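Long-range contacts in putative phosphohydrolase (Shewanella amazonensis, PDB 3M1T), which is of unproven function but carries an HDOD domain, related to the HD phosphohydrolase superfamily, and may act in signal transduction: residues 114-119 with 258-263; 222-227 with 238-243. One frame throughout, in Å; residues are numbered along the deposited sequence.

In the fold
Contact 1 and contact 2 join four helices of this all-helical chain into one apolar patch, their centres about 12 Å apart. Helices 213-227 and 236-247, joined in contact 2, are neighbours in sequence, and helix 256-263 follows to pack in contact 1 on the earlier helix 103-124, so contact 2 is nested inside contact 1. The two meet directly: Ile116 CD1 lies 3.7 Å from Ile224 CG2, and Leu260 CD1 sits 3.8 Å from Ile224 CD1 and 3.9 Å from Leu240 CD2. Contact 1 brings the C-terminal part of the chain back onto helix 103-124; both are helix packing, with a salt bridge at the margin of contact 1 and a bridging water at that of contact 2.

Contact 1 (114-119 with 258-263); sequences AIICQE and EKLAKM
The carboxylate of Glu119 carries the aliphatic part of Lys259 on one face: Lys259 CG stands 3.5 Å over Glu119 CD, and the chain, bent at chi2 and chi4, curls so that NZ reaches Glu119 OE1 from the same side. The setting is an antiparallel helix pair of the all-helical fold, segment axes 10.8 Å apart at 148°, joining helix 103-124 to helix 256-263. The salt bridge, 2.6 Å between Lys259 NZ and Glu119 OE1, arrives 39° out of the carboxylate plane, while OE2 pairs with Arg123. Two cationic partners would be expected to favour the ionised acid in this buried place. Replacing Glu119 by an alanine would take away the partner of both Lys259 and Arg123, and would probably loosen this margin of the helix pair.

Beneath the charges lies apolar packing. Selenomethionine Met263 and Ile115 slide past each other in opposite directions. Long and flexible, Met263 bends at chi3 (-58°), which brings its CE to 3.5 Å from Ile115 CG2 and to 4.0 Å from Glu119 CB. Branched Ile115 also meets helix 266-272 through Gln266 and Met270. Ile116 and Leu260 cross at about a right angle, and the single methyl Leu260 CD2 nestles against both Ile116 CG1 and Ile116 CG2, 4.0 Å from each.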
loop_
_atom_site.group_PDB
_atom_site.type_symbol
_atom_site.label_atom_id
_atom_site.label_comp_id
_atom_site.label_asym_id
_atom_site.label_seq_id
_atom_site.Cartn_x
_atom_site.Cartn_y
_atom_site.Cartn_z
ATOM N N ALA A 114 3.276 -4.669 0.999
ATOM C CA ALA A 114 2.006 -5.214 1.470
ATOM C C ALA A 114 2.112 -6.604 2.031
ATOM O O ALA A 114 1.551 -6.927 3.083
ATOM C CB ALA A 114 0.942 -5.148 0.324
ATOM N N ILE A 115 2.869 -7.465 1.339
ATOM C CA ILE A 115 3.067 -8.840 1.817
ATOM C C ILE A 115 3.793 -8.889 3.161
ATOM O O ILE A 115 3.427 -9.658 4.095
ATOM C CB ILE A 115 3.820 -9.684 0.726
ATOM C CG1 ILE A 115 2.911 -9.939 -0.477
ATOM C CG2 ILE A 115 4.415 -10.977 1.351
ATOM C CD1 ILE A 115 3.718 -10.462 -1.694
ATOM N N ILE A 116 4.816 -8.057 3.273
ATOM C CA ILE A 116 5.564 -7.930 4.514
ATOM C C ILE A 116 4.663 -7.425 5.639
ATOM O O ILE A 116 4.597 -8.012 6.718
ATOM C CB ILE A 116 6.828 -7.042 4.374
ATOM C CG1 ILE A 116 7.838 -7.643 3.388
ATOM C CG2 ILE A 116 7.503 -6.820 5.776
ATOM C CD1 ILE A 116 8.826 -6.603 2.853
ATOM N N CYS A 117 3.880 -6.368 5.370
ATOM C CA CYS A 117 2.980 -5.860 6.399
ATOM C C CYS A 117 1.983 -6.935 6.913
ATOM O O CYS A 117 1.673 -7.026 8.085
ATOM C CB CYS A 117 2.162 -4.696 5.833
ATOM S SG CYS A 117 3.059 -3.161 5.646
ATOM N N GLN A 118 1.430 -7.706 5.997
ATOM C CA GLN A 118 0.509 -8.764 6.345
ATOM C C GLN A 118 1.104 -9.763 7.348
ATOM O O GLN A 118 0.419 -10.224 8.268
ATOM C CB GLN A 118 0.073 -9.479 5.061
ATOM C CG GLN A 118 -1.119 -10.374 5.216
ATOM C CD GLN A 118 -1.629 -10.894 3.877
ATOM O OE1 GLN A 118 -0.877 -11.498 3.106
ATOM N NE2 GLN A 118 -2.920 -10.659 3.597
ATOM N N GLU A 119 2.371 -10.123 7.135
ATOM C CA GLU A 119 3.097 -11.008 8.027
ATOM C C GLU A 119 3.327 -10.339 9.389
ATOM O O GLU A 119 3.176 -10.962 10.431
ATOM C CB GLU A 119 4.455 -11.364 7.418
ATOM C CG GLU A 119 5.328 -12.243 8.305
ATOM C CD GLU A 119 4.698 -13.580 8.691
ATOM O OE1 GLU A 119 3.874 -14.118 7.896
ATOM O OE2 GLU A 119 5.085 -14.109 9.759
ATOM N N GLU A 258 13.494 -15.812 8.298
ATOM C CA GLU A 258 13.291 -17.007 7.472
ATOM C C GLU A 258 11.996 -16.876 6.657
ATOM O O GLU A 258 11.972 -17.169 5.443
ATOM C CB GLU A 258 13.255 -18.263 8.349
ATOM C CG GLU A 258 14.599 -19.031 8.433
ATOM C CD GLU A 258 14.937 -19.764 7.150
ATOM N N LYS A 259 10.953 -16.379 7.315
ATOM C CA LYS A 259 9.633 -16.200 6.681
ATOM C C LYS A 259 9.711 -15.157 5.588
ATOM O O LYS A 259 9.143 -15.359 4.496
ATOM C CB LYS A 259 8.574 -15.864 7.718
ATOM C CG LYS A 259 7.150 -15.613 7.171
ATOM C CD LYS A 259 6.607 -16.869 6.490
ATOM C CE LYS A 259 5.126 -16.765 6.104
ATOM N NZ LYS A 259 4.210 -16.671 7.306
ATOM N N LEU A 260 10.361 -14.025 5.870
ATOM C CA LEU A 260 10.505 -12.968 4.880
ATOM C C LEU A 260 11.294 -13.449 3.658
ATOM O O LEU A 260 10.968 -13.089 2.500
ATOM C CB LEU A 260 11.131 -11.718 5.474
ATOM C CG LEU A 260 10.285 -11.039 6.546
ATOM C CD1 LEU A 260 11.083 -9.913 7.201
ATOM C CD2 LEU A 260 8.956 -10.546 5.966
ATOM N N ALA A 261 12.306 -14.273 3.887
ATOM C CA ALA A 261 13.075 -14.822 2.781
ATOM C C ALA A 261 12.208 -15.729 1.908
ATOM O O ALA A 261 12.366 -15.759 0.672
ATOM C CB ALA A 261 14.311 -15.593 3.315
ATOM N N LYS A 262 11.326 -16.513 2.533
ATOM C CA LYS A 262 10.428 -17.390 1.769
ATOM C C LYS A 262 9.551 -16.546 0.828
ATOM O O LYS A 262 9.298 -16.929 -0.318
ATOM C CB LYS A 262 9.544 -18.247 2.707
ATOM C CG LYS A 262 10.252 -19.418 3.416
ATOM C CD LYS A 262 9.244 -20.364 4.109
HETATM N N MSE A 263 9.132 -15.380 1.283
HETATM C CA MSE A 263 8.158 -14.578 0.515
HETATM C C MSE A 263 8.789 -13.542 -0.391
HETATM O O MSE A 263 8.089 -12.934 -1.241
HETATM C CB MSE A 263 7.209 -13.912 1.472
HETATM C CG MSE A 263 6.605 -14.922 2.418
HETATM SE SE MSE A 263 5.117 -14.112 3.249
HETATM C CE MSE A 263 5.978 -12.707 3.997
#

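Contact 2 (222-227 with 238-243); sequences KQIAAD and SWLAQI
Trp239 brings the six-membered end of its indole up against the backbone of helix 213-227. Its CH2 lies 3.6 Å from Ile224 O, which sits at the ring edge and in the ring plane, and Gln223 O is also near that edge. One face of the indole takes Ile243 CD1, 3.4 Å above the plane and offset toward the rim. A broad, flat side chain suits this place because it can meet backbone with its rim and a methyl group with its face, while NE1 is left to a water.

That water lies in the ring plane and accepts from Trp239 NE1 at 2.8 Å. It also accepts from Gln223 NE2 at 3.0 Å and donates to Asp227 OD2 at 2.7 Å, so three bonds grip it and bridge the two segments, between which there is no direct hydrogen bond. Helices 213-227 and 236-247 form an antiparallel helical hairpin, the segment axes 10.8 Å apart at 140°, with residues 228-235 as the connection.

Gln223, extended beyond CG, crosses Ile243 obliquely: its amide carbon CD rests 3.7 Å from Ile243 CG1, so the aliphatic branch supports the amide that holds the water. On the side facing helix 256-263, Ile224 and Leu240 cross at about a right angle, Ile224 CD1 lying 3.5 Å from Leu240 CD2; both residues are buried and apolar, and Leu260 packs against both.

Farther out, Trp239 has CG anti to the backbone N (chi1 171°), which swings the indole across to the partner helix, where Trp228 and Ile231 of the connection also touch it. Asp227, the last residue of its helix, is held through OD1 by a salt bridge to Lys230 NZ, which leaves OD2 turned to the water.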
loop_
_atom_site.group_PDB
_atom_site.type_symbol
_atom_site.label_atom_id
_atom_site.label_comp_id
_atom_site.label_asym_id
_atom_site.label_seq_id
_atom_site.Cartn_x
_atom_site.Cartn_y
_atom_site.Cartn_z
ATOM N N LYS A 222 8.694 -1.037 4.676
ATOM C CA LYS A 222 9.377 -0.238 3.661
ATOM C C LYS A 222 10.897 -0.366 3.706
ATOM O O LYS A 222 11.540 -0.432 2.674
ATOM C CB LYS A 222 8.999 1.234 3.776
ATOM C CG LYS A 222 7.583 1.534 3.353
ATOM C CD LYS A 222 7.228 2.966 3.654
ATOM C CE LYS A 222 7.975 3.975 2.781
ATOM N NZ LYS A 222 7.770 5.378 3.251
ATOM N N GLN A 223 11.416 -0.339 4.923
ATOM C CA GLN A 223 12.864 -0.459 5.144
ATOM C C GLN A 223 13.337 -1.840 4.753
ATOM O O GLN A 223 14.391 -1.973 4.101
ATOM C CB GLN A 223 13.212 -0.089 6.577
ATOM C CG GLN A 223 14.777 0.036 6.767
ATOM C CD GLN A 223 15.235 0.747 8.005
ATOM O OE1 GLN A 223 14.455 1.384 8.710
ATOM N NE2 GLN A 223 16.561 0.608 8.327
ATOM N N ILE A 224 12.556 -2.867 5.059
ATOM C CA ILE A 224 12.904 -4.243 4.719
ATOM C C ILE A 224 12.950 -4.386 3.210
ATOM O O ILE A 224 13.900 -4.932 2.630
ATOM C CB ILE A 224 11.880 -5.237 5.320
ATOM C CG1 ILE A 224 11.963 -5.268 6.877
ATOM C CG2 ILE A 224 12.029 -6.606 4.706
ATOM C CD1 ILE A 224 10.868 -6.122 7.536
ATOM N N ALA A 225 11.917 -3.839 2.553
ATOM C CA ALA A 225 11.830 -3.953 1.099
ATOM C C ALA A 225 12.977 -3.194 0.450
ATOM O O ALA A 225 13.540 -3.674 -0.524
ATOM C CB ALA A 225 10.476 -3.434 0.573
ATOM N N ALA A 226 13.264 -1.997 0.953
ATOM C CA ALA A 226 14.261 -1.114 0.333
ATOM C C ALA A 226 15.671 -1.657 0.441
ATOM O O ALA A 226 16.506 -1.567 -0.487
ATOM C CB ALA A 226 14.221 0.250 0.932
ATOM N N ASP A 227 15.986 -2.189 1.605
ATOM C CA ASP A 227 17.383 -2.482 1.915
ATOM C C ASP A 227 17.696 -3.962 1.907
ATOM O O ASP A 227 18.855 -4.335 2.177
ATOM C CB ASP A 227 17.754 -1.857 3.259
ATOM C CG ASP A 227 17.853 -0.348 3.200
ATOM O OD1 ASP A 227 17.912 0.219 2.082
ATOM O OD2 ASP A 227 17.891 0.289 4.253
ATOM N N SER A 238 19.414 -9.523 13.199
ATOM C CA SER A 238 19.941 -8.362 13.907
ATOM C C SER A 238 19.558 -7.082 13.174
ATOM O O SER A 238 19.347 -6.051 13.808
ATOM C CB SER A 238 21.448 -8.400 14.080
ATOM O OG SER A 238 22.170 -8.576 12.882
ATOM N N TRP A 239 19.488 -7.152 11.841
ATOM C CA TRP A 239 18.976 -6.020 11.055
ATOM C C TRP A 239 17.515 -5.750 11.383
ATOM O O TRP A 239 17.148 -4.624 11.674
ATOM C CB TRP A 239 19.180 -6.369 9.575
ATOM C CG TRP A 239 18.562 -5.494 8.559
ATOM C CD1 TRP A 239 18.747 -4.161 8.389
ATOM C CD2 TRP A 239 17.688 -5.933 7.516
ATOM N NE1 TRP A 239 17.992 -3.721 7.280
ATOM C CE2 TRP A 239 17.343 -4.800 6.739
ATOM C CE3 TRP A 239 17.141 -7.177 7.171
ATOM C CZ2 TRP A 239 16.547 -4.903 5.605
ATOM C CZ3 TRP A 239 16.326 -7.277 6.051
ATOM C CH2 TRP A 239 16.017 -6.141 5.297
ATOM N N LEU A 240 16.708 -6.797 11.372
ATOM C CA LEU A 240 15.300 -6.666 11.676
ATOM C C LEU A 240 15.096 -6.113 13.074
ATOM O O LEU A 240 14.213 -5.306 13.293
ATOM C CB LEU A 240 14.584 -8.009 11.493
ATOM C CG LEU A 240 14.517 -8.518 10.044
ATOM C CD1 LEU A 240 14.050 -9.967 10.002
ATOM C CD2 LEU A 240 13.617 -7.635 9.158
ATOM N N ALA A 241 15.935 -6.577 14.022
ATOM C CA ALA A 241 15.863 -6.081 15.406
ATOM C C ALA A 241 16.048 -4.552 15.459
ATOM O O ALA A 241 15.335 -3.876 16.181
ATOM C CB ALA A 241 16.887 -6.772 16.342
ATOM N N GLN A 242 16.968 -4.020 14.660
ATOM C CA GLN A 242 17.245 -2.585 14.648
ATOM C C GLN A 242 16.054 -1.856 14.047
ATOM O O GLN A 242 15.654 -0.776 14.500
ATOM C CB GLN A 242 18.484 -2.246 13.774
ATOM C CG GLN A 242 19.762 -2.859 14.159
ATOM C CD GLN A 242 20.860 -2.553 13.136
ATOM O OE1 GLN A 242 21.209 -3.397 12.305
ATOM N NE2 GLN A 242 21.400 -1.336 13.199
ATOM N N ILE A 243 15.434 -2.471 13.035
ATOM C CA ILE A 243 14.285 -1.852 12.380
ATOM C C ILE A 243 13.067 -1.820 13.310
ATOM O O ILE A 243 12.302 -0.822 13.363
ATOM C CB ILE A 243 13.938 -2.500 11.057
ATOM C CG1 ILE A 243 15.086 -2.389 10.047
ATOM C CG2 ILE A 243 12.704 -1.799 10.411
ATOM C CD1 ILE A 243 14.948 -3.199 8.830
HETATM O O HOH W 1 18.322 -1.015 6.570
#